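Local structure of cytochrome c-554 (Nitrosomonas europaea, 1FT6) at residues T25-A30 and K176-H181; H64-G69 and P81-V86; G113-R118 and V187-P192. The protein carries electrons in ammonia oxidation, accepting them directly from hydroxylamine oxidoreductase through its covalently bound hemes. All coordinates share one frame; numbering follows the deposited sequence.

Contact 1 of 3, residues T25-A30 and K176-H181. With HEC (heme c), chain F.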
# COMPACT_ATOMS: atom_id res chain seq x y z
N THR A 25 11.28 -2.89 -0.12
CA THR A 25 10.42 -3.53 -1.13
C THR A 25 10.33 -2.68 -2.40
O THR A 25 10.64 -1.50 -2.38
CB THR A 25 8.97 -3.74 -0.65
OG1 THR A 25 8.39 -2.47 -0.31
CG2 THR A 25 8.91 -4.71 0.53
N ALA A 26 9.90 -3.28 -3.49
CA ALA A 26 9.79 -2.53 -4.75
C ALA A 26 8.81 -1.38 -4.57
O ALA A 26 8.97 -0.31 -5.17
CB ALA A 26 9.31 -3.47 -5.83
N HIS A 27 7.79 -1.58 -3.75
CA HIS A 27 6.80 -0.54 -3.51
C HIS A 27 7.46 0.75 -3.02
O HIS A 27 7.09 1.84 -3.47
CB HIS A 27 5.77 -0.99 -2.46
CG HIS A 27 4.71 -1.88 -3.02
ND1 HIS A 27 4.25 -3.03 -2.39
CD2 HIS A 27 4.00 -1.78 -4.16
CE1 HIS A 27 3.30 -3.56 -3.17
NE2 HIS A 27 3.12 -2.83 -4.25
N ALA A 28 8.39 0.63 -2.07
CA ALA A 28 9.09 1.79 -1.48
C ALA A 28 9.88 2.57 -2.53
O ALA A 28 10.05 3.78 -2.42
CB ALA A 28 10.07 1.33 -0.35
N LYS A 29 10.36 1.87 -3.54
CA LYS A 29 11.15 2.49 -4.60
C LYS A 29 10.38 2.73 -5.90
O LYS A 29 11.01 2.98 -6.95
CB LYS A 29 12.36 1.62 -4.90
CG LYS A 29 13.05 1.10 -3.67
CD LYS A 29 13.95 -0.07 -4.06
CE LYS A 29 13.93 -1.16 -3.01
NZ LYS A 29 15.05 -2.12 -3.24
N ALA A 30 9.06 2.66 -5.84
CA ALA A 30 8.20 2.84 -7.02
C ALA A 30 8.49 4.11 -7.81
O ALA A 30 8.39 4.13 -9.04
CB ALA A 30 6.75 2.83 -6.61
N LYS A 176 8.85 -11.83 -1.04
CA LYS A 176 9.97 -11.09 -1.60
C LYS A 176 9.59 -9.63 -1.86
O LYS A 176 10.47 -8.79 -2.09
CB LYS A 176 10.43 -11.72 -2.93
CG LYS A 176 10.53 -13.26 -2.90
CD LYS A 176 11.09 -13.85 -4.21
CE LYS A 176 10.22 -13.52 -5.44
NZ LYS A 176 9.13 -14.53 -5.74
N ALA A 177 8.31 -9.31 -1.81
CA ALA A 177 7.90 -7.94 -2.13
C ALA A 177 6.94 -7.25 -1.20
O ALA A 177 6.58 -6.10 -1.41
CB ALA A 177 7.35 -7.92 -3.56
N MET A 178 6.48 -7.95 -0.16
CA MET A 178 5.59 -7.34 0.83
C MET A 178 6.43 -7.20 2.12
O MET A 178 7.40 -7.96 2.27
CB MET A 178 4.40 -8.27 1.10
CG MET A 178 3.64 -8.64 -0.15
SD MET A 178 2.65 -7.24 -0.72
CE MET A 178 1.56 -7.09 0.63
N HIS A 179 6.12 -6.25 3.02
CA HIS A 179 6.92 -6.16 4.25
C HIS A 179 6.68 -7.39 5.11
O HIS A 179 5.59 -7.96 5.08
CB HIS A 179 6.64 -4.88 5.11
CG HIS A 179 5.27 -4.79 5.73
ND1 HIS A 179 4.77 -5.65 6.69
CD2 HIS A 179 4.28 -3.89 5.51
CE1 HIS A 179 3.53 -5.26 6.99
NE2 HIS A 179 3.16 -4.18 6.29
N GLU A 180 7.72 -7.80 5.82
CA GLU A 180 7.67 -8.95 6.75
C GLU A 180 6.57 -8.71 7.77
O GLU A 180 6.22 -7.56 8.07
CB GLU A 180 9.02 -9.07 7.51
CG GLU A 180 9.09 -10.26 8.48
CD GLU A 180 8.86 -11.61 7.79
OE1 GLU A 180 7.71 -12.10 7.78
OE2 GLU A 180 9.85 -12.16 7.25
N HIS A 181 6.01 -9.79 8.31
CA HIS A 181 4.97 -9.67 9.31
C HIS A 181 5.58 -9.90 10.68
O HIS A 181 6.45 -10.77 10.83
CB HIS A 181 3.87 -10.67 9.02
CG HIS A 181 3.11 -10.33 7.78
ND1 HIS A 181 2.38 -9.17 7.67
CD2 HIS A 181 3.10 -10.90 6.56
CE1 HIS A 181 1.95 -9.04 6.43
NE2 HIS A 181 2.37 -10.09 5.73
FE HEC F . 1.27 -3.26 6.29
CHA HEC F . -0.01 -5.78 8.14
CHB HEC F . 2.25 -1.65 9.19
CHC HEC F . 2.77 -0.84 4.42
CHD HEC F . 0.00 -4.66 3.46
NA HEC F . 1.14 -3.66 8.27
C1A HEC F . 0.59 -4.74 8.84
C2A HEC F . 0.67 -4.67 10.30
C3A HEC F . 1.29 -3.45 10.60
C4A HEC F . 1.59 -2.84 9.32
CMA HEC F . 1.64 -2.80 11.94
CAA HEC F . 0.13 -5.79 11.28
CBA HEC F . 1.28 -6.64 11.84
CGA HEC F . 2.16 -7.31 10.77
O1A HEC F . 1.60 -8.03 9.95
O2A HEC F . 3.40 -7.07 10.76
NB HEC F . 2.24 -1.61 6.70
C1B HEC F . 2.58 -1.04 7.95
C2B HEC F . 3.34 0.18 7.82
C3B HEC F . 3.51 0.41 6.49
C4B HEC F . 2.85 -0.71 5.81
CMB HEC F . 3.94 1.07 8.96
CAB HEC F . 4.23 1.57 5.77
CBB HEC F . 5.77 1.64 6.00
NC HEC F . 1.39 -2.87 4.33
C1C HEC F . 2.05 -1.83 3.75
C2C HEC F . 1.88 -1.83 2.32
C3C HEC F . 1.02 -2.83 2.05
C4C HEC F . 0.76 -3.51 3.33
CMC HEC F . 2.52 -0.80 1.32
CAC HEC F . 0.39 -3.20 0.67
CBC HEC F . 1.43 -3.53 -0.40
ND HEC F . 0.32 -4.90 5.88
C1D HEC F . -0.20 -5.34 4.67
C2D HEC F . -0.97 -6.56 4.81
C3D HEC F . -0.92 -6.87 6.14
C4D HEC F . -0.16 -5.85 6.76
CMD HEC F . -1.70 -7.28 3.67
CAD HEC F . -1.71 -8.00 6.84
CBD HEC F . -3.03 -7.62 7.47
CGD HEC F . -3.40 -8.50 8.69
O1D HEC F . -4.29 -8.08 9.44
O2D HEC F . -2.81 -9.61 8.88
O HOH W 1 10.24 -6.18 -3.62
O HOH W 2 6.80 -4.46 -3.64
O HOH W 3 5.76 -3.91 -0.39
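Thr25 meets Ala177 where two loops of this tetraheme c-type cytochrome bring axial histidines of different hemes close: His27 binds heme 4 together with His138, and His179 binds heme 3 together with His92. Threonine suits the spot because its branches differ. The methyl CG2 packs 3.3 Å from Ala177 O, while OG1, set between backbone N and carbonyl carbon (chi1 59°), bonds Trp22 O instead. The loops are joined through water. One molecule, lying in the plane of the His27 imidazole, accepts from His27 ND1 at 2.7 Å and donates to Ala177 O; another accepts from His27 N, donates to the same carbonyl and sits above the ring's face. Met178, folded at chi2 and chi3, presents SD to the edge of the His27 ring, 5.5 Å from its centroid, and CE to the heme 3 atom CBC. That CBC also lies 3.3 Å from His27 CE1, approached obliquely. His179 NE2 holds the iron; its ND1 donates within the ring plane to Glu180 O (168°), fixing the ring's rotation. His181 ND1 donates to propionate O1A of heme 3 at 2.7 Å. A phenylalanine in its place would offer O1A no N-H, and that oxygen would probably be less firmly held. One face of the His181 ring has His179 O lying over its centre.

Contact 2 of 3, residues H64-G69 and P81-V86. With HEC (heme c), chain E; DTN (dithionite), chain H.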
# COMPACT_ATOMS: atom_id res chain seq x y z
N HIS A 64 2.30 5.04 -8.34
CA HIS A 64 3.63 4.92 -7.80
C HIS A 64 3.81 5.82 -6.57
O HIS A 64 4.93 6.05 -6.15
CB HIS A 64 4.63 5.32 -8.87
CG HIS A 64 4.80 4.29 -9.97
ND1 HIS A 64 5.95 3.56 -10.15
CD2 HIS A 64 3.95 3.91 -10.97
CE1 HIS A 64 5.80 2.76 -11.21
NE2 HIS A 64 4.61 2.93 -11.74
N VAL A 65 2.69 6.29 -6.02
CA VAL A 65 2.67 7.18 -4.84
C VAL A 65 1.41 6.87 -4.07
O VAL A 65 0.53 6.14 -4.54
CB VAL A 65 2.56 8.69 -5.29
CG1 VAL A 65 3.67 9.05 -6.28
CG2 VAL A 65 1.16 8.92 -5.98
N ASP A 66 1.29 7.47 -2.88
CA ASP A 66 0.11 7.34 -2.04
C ASP A 66 -1.02 8.38 -2.33
O ASP A 66 -0.76 9.59 -2.36
CB ASP A 66 0.46 7.58 -0.55
CG ASP A 66 1.31 6.46 0.07
OD1 ASP A 66 2.13 6.79 0.98
OD2 ASP A 66 1.14 5.28 -0.33
N GLY A 67 -2.23 7.88 -2.53
CA GLY A 67 -3.43 8.72 -2.66
C GLY A 67 -3.53 9.75 -3.75
O GLY A 67 -4.13 10.82 -3.57
N PHE A 68 -2.98 9.43 -4.91
CA PHE A 68 -3.10 10.36 -6.02
C PHE A 68 -4.59 10.58 -6.33
O PHE A 68 -5.35 9.63 -6.46
CB PHE A 68 -2.47 9.79 -7.26
CG PHE A 68 -2.26 10.81 -8.34
CD1 PHE A 68 -1.47 11.92 -8.11
CD2 PHE A 68 -2.82 10.63 -9.62
CE1 PHE A 68 -1.19 12.87 -9.13
CE2 PHE A 68 -2.56 11.56 -10.64
CZ PHE A 68 -1.74 12.67 -10.40
N GLY A 69 -5.01 11.84 -6.47
CA GLY A 69 -6.40 12.10 -6.78
C GLY A 69 -7.36 12.01 -5.61
O GLY A 69 -8.58 12.07 -5.80
N PRO A 81 7.59 13.94 0.04
CA PRO A 81 8.40 12.73 0.09
C PRO A 81 7.74 11.62 0.90
O PRO A 81 7.93 10.44 0.57
CB PRO A 81 9.71 13.21 0.73
CG PRO A 81 9.80 14.64 0.24
CD PRO A 81 8.38 15.13 0.41
N MET A 82 6.96 11.98 1.93
CA MET A 82 6.29 10.95 2.75
C MET A 82 5.07 10.32 2.06
O MET A 82 4.42 9.48 2.63
CB MET A 82 5.90 11.50 4.12
CG MET A 82 7.12 11.78 4.99
SD MET A 82 8.24 10.32 5.31
CE MET A 82 7.27 9.46 6.40
N LEU A 83 4.77 10.73 0.84
CA LEU A 83 3.68 10.10 0.08
C LEU A 83 4.27 9.55 -1.22
O LEU A 83 3.51 9.11 -2.11
CB LEU A 83 2.53 11.10 -0.24
CG LEU A 83 1.70 11.65 0.94
CD1 LEU A 83 0.94 12.90 0.50
CD2 LEU A 83 0.70 10.66 1.44
N THR A 84 5.60 9.56 -1.34
CA THR A 84 6.30 9.08 -2.53
C THR A 84 6.60 7.59 -2.41
O THR A 84 7.21 7.16 -1.43
CB THR A 84 7.61 9.87 -2.76
OG1 THR A 84 7.30 11.27 -2.87
CG2 THR A 84 8.30 9.44 -4.03
N GLY A 85 6.25 6.81 -3.44
CA GLY A 85 6.46 5.37 -3.31
C GLY A 85 5.13 4.86 -2.82
O GLY A 85 4.32 5.64 -2.32
N VAL A 86 4.86 3.57 -2.99
CA VAL A 86 3.61 3.01 -2.58
C VAL A 86 3.81 2.65 -1.12
O VAL A 86 4.44 1.65 -0.82
CB VAL A 86 3.30 1.75 -3.43
CG1 VAL A 86 2.01 1.12 -2.94
CG2 VAL A 86 3.18 2.20 -4.94
FE HEC E . 3.94 1.72 -13.45
CHA HEC E . 5.54 -1.24 -12.65
CHB HEC E . 6.75 2.66 -15.30
CHC HEC E . 2.02 4.01 -15.20
CHD HEC E . 0.99 0.33 -12.20
NA HEC E . 5.75 0.91 -13.82
C1A HEC E . 6.28 -0.29 -13.35
C2A HEC E . 7.67 -0.43 -13.71
C3A HEC E . 8.02 0.69 -14.46
C4A HEC E . 6.84 1.49 -14.53
CMA HEC E . 9.37 0.97 -15.13
CAA HEC E . 8.57 -1.61 -13.38
CBA HEC E . 8.42 -2.77 -14.38
CGA HEC E . 9.41 -3.95 -14.12
O1A HEC E . 10.25 -3.86 -13.21
O2A HEC E . 9.32 -4.98 -14.80
NB HEC E . 4.30 3.01 -14.98
C1B HEC E . 5.55 3.37 -15.50
C2B HEC E . 5.43 4.50 -16.35
C3B HEC E . 4.12 4.86 -16.37
C4B HEC E . 3.42 3.92 -15.50
CMB HEC E . 6.56 5.23 -17.12
CAB HEC E . 3.46 6.03 -17.16
CBB HEC E . 3.60 5.87 -18.68
NC HEC E . 1.95 2.08 -13.68
C1C HEC E . 1.34 3.16 -14.31
C2C HEC E . -0.03 3.33 -13.94
C3C HEC E . -0.30 2.33 -13.04
C4C HEC E . 0.90 1.55 -12.93
CMC HEC E . -1.00 4.43 -14.41
CAC HEC E . -1.57 2.08 -12.22
CBC HEC E . -2.91 2.07 -12.95
ND HEC E . 3.38 -0.08 -12.60
C1D HEC E . 2.16 -0.44 -12.10
C2D HEC E . 2.19 -1.73 -11.48
C3D HEC E . 3.47 -2.18 -11.62
C4D HEC E . 4.20 -1.16 -12.31
CMD HEC E . 0.94 -2.42 -10.88
CAD HEC E . 3.94 -3.57 -11.21
CBD HEC E . 3.91 -4.65 -12.27
CGD HEC E . 4.46 -5.99 -11.79
O1D HEC E . 5.64 -6.10 -11.57
O2D HEC E . 3.70 -6.89 -11.65
S1 DTN H . -4.68 4.67 -8.88
O1 DTN H . -4.07 4.13 -7.62
O2 DTN H . -5.13 3.72 -9.97
S2 DTN H . -5.51 6.56 -8.85
O3 DTN H . -6.20 7.10 -10.07
O4 DTN H . -5.74 7.23 -7.52
O HOH W 4 4.69 6.56 0.44
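Asp66 lies against Leu83 and Gly85 just beyond the CXXCH heme-binding motif that ends in His64, the axial ligand of heme 2. The chains here form no extended sheet, only a single bridge between Val65 and Thr84, secured by a nearly straight bond from Asp66 N to Leu83 O (2.9 Å, 175°) and a weak one from Gly85 N to His64 O. Glycine fits at Gly85, since any side chain at these backbone angles would collide with the carbonyl oxygen of Thr84. Nearby, the methyl CG2 of Val86 packs 4.0 Å from His64 CA, an apolar contact at the ligand's backbone.

The aspartate side chain starts as a hydrocarbon and ends as an anion. Its CB rests on the methyl CD2 of Leu83, 3.7 Å away. CG of Asp66 then swings to the side of the backbone N, anti to the carbonyl carbon (chi1 -70°), which brings the carboxylate alongside Leu83 and Gly85. Asp66 OD1 passes Leu83 CA and lies 2.6 Å from a water. The same water also approaches the carbonyl of Gly85. OD2 comes within 3.8 Å of Val86 C and is hydrogen-bonded to Gly87 N and Ser90 OG, just past the segment. Aspartate suits the place because its short chain sets the carboxylate one carbon beyond a CB that packs on Leu83, close to both of these groups. A buried carboxylate supplied with a backbone N-H, a serine hydroxyl and a nearby water is probably ionised, and these dipoles would help to offset its charge.

Contact 3 of 3, residues G113-R118 and V187-P192. With HEC (heme c), chain D; PO4 (phosphate ion), chain C.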
# COMPACT_ATOMS: atom_id res chain seq x y z
N GLY A 113 -5.07 -3.87 29.50
CA GLY A 113 -5.43 -5.05 28.72
C GLY A 113 -6.73 -4.96 27.95
O GLY A 113 -7.20 -5.93 27.37
N LYS A 114 -7.33 -3.77 27.89
CA LYS A 114 -8.57 -3.61 27.16
C LYS A 114 -8.31 -3.71 25.66
O LYS A 114 -7.39 -3.10 25.15
CB LYS A 114 -9.20 -2.25 27.48
CG LYS A 114 -10.70 -2.24 27.24
CD LYS A 114 -11.31 -0.87 27.29
CE LYS A 114 -12.81 -0.93 27.01
NZ LYS A 114 -13.54 0.16 27.71
N LYS A 115 -9.09 -4.51 24.97
CA LYS A 115 -8.94 -4.66 23.52
C LYS A 115 -10.01 -3.79 22.87
O LYS A 115 -11.06 -3.57 23.46
CB LYS A 115 -9.15 -6.09 23.12
CG LYS A 115 -8.10 -7.04 23.67
CD LYS A 115 -8.42 -8.43 23.16
CE LYS A 115 -7.59 -9.48 23.88
NZ LYS A 115 -6.15 -9.24 23.63
N THR A 116 -9.73 -3.33 21.65
CA THR A 116 -10.64 -2.48 20.89
C THR A 116 -11.10 -3.28 19.67
O THR A 116 -10.29 -3.94 19.03
CB THR A 116 -9.91 -1.23 20.44
OG1 THR A 116 -9.65 -0.40 21.58
CG2 THR A 116 -10.74 -0.43 19.39
N PRO A 117 -12.41 -3.24 19.33
CA PRO A 117 -12.87 -4.00 18.16
C PRO A 117 -12.35 -3.42 16.82
O PRO A 117 -12.24 -2.20 16.65
CB PRO A 117 -14.41 -3.94 18.27
CG PRO A 117 -14.70 -2.76 19.18
CD PRO A 117 -13.47 -2.47 20.00
N ARG A 118 -11.99 -4.28 15.87
CA ARG A 118 -11.54 -3.80 14.56
C ARG A 118 -12.65 -2.96 13.90
O ARG A 118 -12.39 -2.06 13.10
CB ARG A 118 -11.18 -4.97 13.65
CG ARG A 118 -9.77 -5.40 13.80
CD ARG A 118 -9.42 -6.61 12.94
NE ARG A 118 -8.10 -7.03 13.41
CZ ARG A 118 -7.90 -8.07 14.21
NH1 ARG A 118 -8.94 -8.79 14.62
NH2 ARG A 118 -6.69 -8.33 14.65
N VAL A 187 -3.99 -5.95 20.60
CA VAL A 187 -4.78 -4.81 21.01
C VAL A 187 -6.16 -4.81 20.37
O VAL A 187 -7.16 -4.53 21.03
CB VAL A 187 -4.07 -3.51 20.64
CG1 VAL A 187 -5.02 -2.30 20.86
CG2 VAL A 187 -2.82 -3.34 21.52
N PHE A 188 -6.22 -5.13 19.08
CA PHE A 188 -7.48 -5.14 18.34
C PHE A 188 -8.04 -6.54 18.13
O PHE A 188 -7.28 -7.50 18.04
CB PHE A 188 -7.28 -4.44 16.99
CG PHE A 188 -6.87 -2.99 17.10
CD1 PHE A 188 -5.56 -2.59 16.82
CD2 PHE A 188 -7.78 -2.02 17.53
CE1 PHE A 188 -5.17 -1.25 16.96
CE2 PHE A 188 -7.40 -0.69 17.68
CZ PHE A 188 -6.10 -0.29 17.40
N GLU A 189 -9.36 -6.65 18.05
CA GLU A 189 -9.97 -7.95 17.84
C GLU A 189 -11.30 -7.91 17.10
O GLU A 189 -11.89 -6.84 16.92
CB GLU A 189 -10.15 -8.68 19.17
CG GLU A 189 -10.34 -7.77 20.34
CD GLU A 189 -11.72 -7.91 20.94
OE1 GLU A 189 -12.70 -7.79 20.17
OE2 GLU A 189 -11.81 -8.15 22.17
N GLY A 190 -11.75 -9.07 16.65
CA GLY A 190 -13.02 -9.15 15.96
C GLY A 190 -12.93 -8.79 14.49
O GLY A 190 -11.85 -8.50 13.98
N GLU A 191 -14.09 -8.82 13.82
CA GLU A 191 -14.23 -8.52 12.40
C GLU A 191 -14.41 -7.02 12.17
O GLU A 191 -14.81 -6.28 13.07
CB GLU A 191 -15.47 -9.22 11.85
CG GLU A 191 -15.34 -10.72 11.68
CD GLU A 191 -14.28 -11.12 10.67
OE1 GLU A 191 -14.04 -10.36 9.70
OE2 GLU A 191 -13.68 -12.20 10.86
N PRO A 192 -14.10 -6.53 10.95
CA PRO A 192 -13.59 -7.37 9.85
C PRO A 192 -12.11 -7.63 10.09
O PRO A 192 -11.34 -6.72 10.45
CB PRO A 192 -13.82 -6.50 8.61
CG PRO A 192 -13.61 -5.10 9.14
CD PRO A 192 -14.19 -5.11 10.56
FE HEC D . -0.95 1.15 13.92
CHA HEC D . -1.95 -1.91 15.02
CHB HEC D . -1.29 0.18 10.74
CHC HEC D . -0.21 4.36 12.86
CHD HEC D . -0.06 1.99 17.10
NA HEC D . -1.46 -0.51 13.06
C1A HEC D . -1.89 -1.68 13.65
C2A HEC D . -2.24 -2.65 12.67
C3A HEC D . -2.00 -2.07 11.44
C4A HEC D . -1.55 -0.76 11.72
CMA HEC D . -2.24 -2.70 10.02
CAA HEC D . -2.77 -4.04 12.96
CBA HEC D . -4.31 -4.04 13.07
CGA HEC D . -4.96 -5.41 13.28
O1A HEC D . -4.71 -6.02 14.36
O2A HEC D . -5.74 -5.87 12.41
NB HEC D . -0.78 2.10 12.17
C1B HEC D . -0.94 1.51 10.93
C2B HEC D . -0.81 2.45 9.85
C3B HEC D . -0.57 3.66 10.43
C4B HEC D . -0.55 3.42 11.90
CMB HEC D . -0.88 2.17 8.33
CAB HEC D . -0.34 5.05 9.74
CBB HEC D . -1.60 5.63 9.17
NC HEC D . -0.32 2.79 14.78
C1C HEC D . -0.04 4.06 14.19
C2C HEC D . 0.53 4.99 15.13
C3C HEC D . 0.68 4.29 16.28
C4C HEC D . 0.11 2.97 16.09
CMC HEC D . 0.98 6.45 14.86
CAC HEC D . 1.42 4.78 17.55
CBC HEC D . 0.91 6.00 18.29
ND HEC D . -1.06 0.24 15.71
C1D HEC D . -0.64 0.74 16.93
C2D HEC D . -0.89 -0.22 18.01
C3D HEC D . -1.46 -1.31 17.38
C4D HEC D . -1.54 -1.00 15.97
CMD HEC D . -0.52 -0.05 19.52
CAD HEC D . -1.68 -2.67 18.01
CBD HEC D . -0.46 -3.58 17.91
CGD HEC D . -0.59 -4.90 18.60
O1D HEC D . 0.46 -5.38 19.10
O2D HEC D . -1.71 -5.44 18.62
P PO4 C . -8.94 -11.87 16.88
O1 PO4 C . -8.47 -13.32 16.61
O2 PO4 C . -10.36 -11.67 16.31
O3 PO4 C . -7.93 -10.88 16.24
O4 PO4 C . -8.98 -11.62 18.40
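Arg118 stretches past Gly190 and Pro192, its chain extended from CG to NE after CG turns beside the backbone N (chi1 -88°). Along its edge the flat head bonds heme 1 propionate O2A through NE (2.8 Å) and a lone pair of Gly190 O through NH1 (3.0 Å, 165°). NH2 bonds O1A of the same propionate. NH1 and, more distantly, NH2 also share O3 of a phosphate, probably from the crystallisation liquor. Arginine suits the place because its head can grip both propionate oxygens and a backbone carbonyl. One guanidinium face lies over the Phe188 carbonyl and Glu189 N, and CD presses 3.1 Å from Pro192 O, buried without a polar partner. The backbones form a two-stranded parallel sheet, Thr116 N bonding Val187 O, Glu189 N bonding Thr116 O, and Arg118 N bonding Glu189 O. Thr116 and Phe188 point the same way, side by side, CB of Thr116 3.7 Å from CD2 of Phe188. The phenylalanine turns its edge to heme 1, CE1 3.7 Å from C3D, while Val187 CG1 sits over the centre of one face. Lys115 crosses Glu189 at about a right angle, its CB 3.5 Å from Glu189 CG; the ammonium bonds Gly186 O.

In the fold
Contacts 1 and 2 are neighbours, their centres about 14 Å apart, and contact 2 is nested along the chain inside the loop that contact 1 closes. They touch directly: Ala30 O probably accepts from His64 ND1, and Val86 N probably donates to His27 O, so the ligand loops of hemes 2 and 4 support one another. Contact 3 lies about 27 Å from contact 1 and about 29 Å from contact 2, centre to centre, across the chain's middle from contact 2. Its strands 116-117 and 188-189 form the only sheet found in the chain, beside heme 1. The segments of contacts 1 and 3 alternate, so that late residues return to both the heme 3/heme 4 and the heme 1 regions.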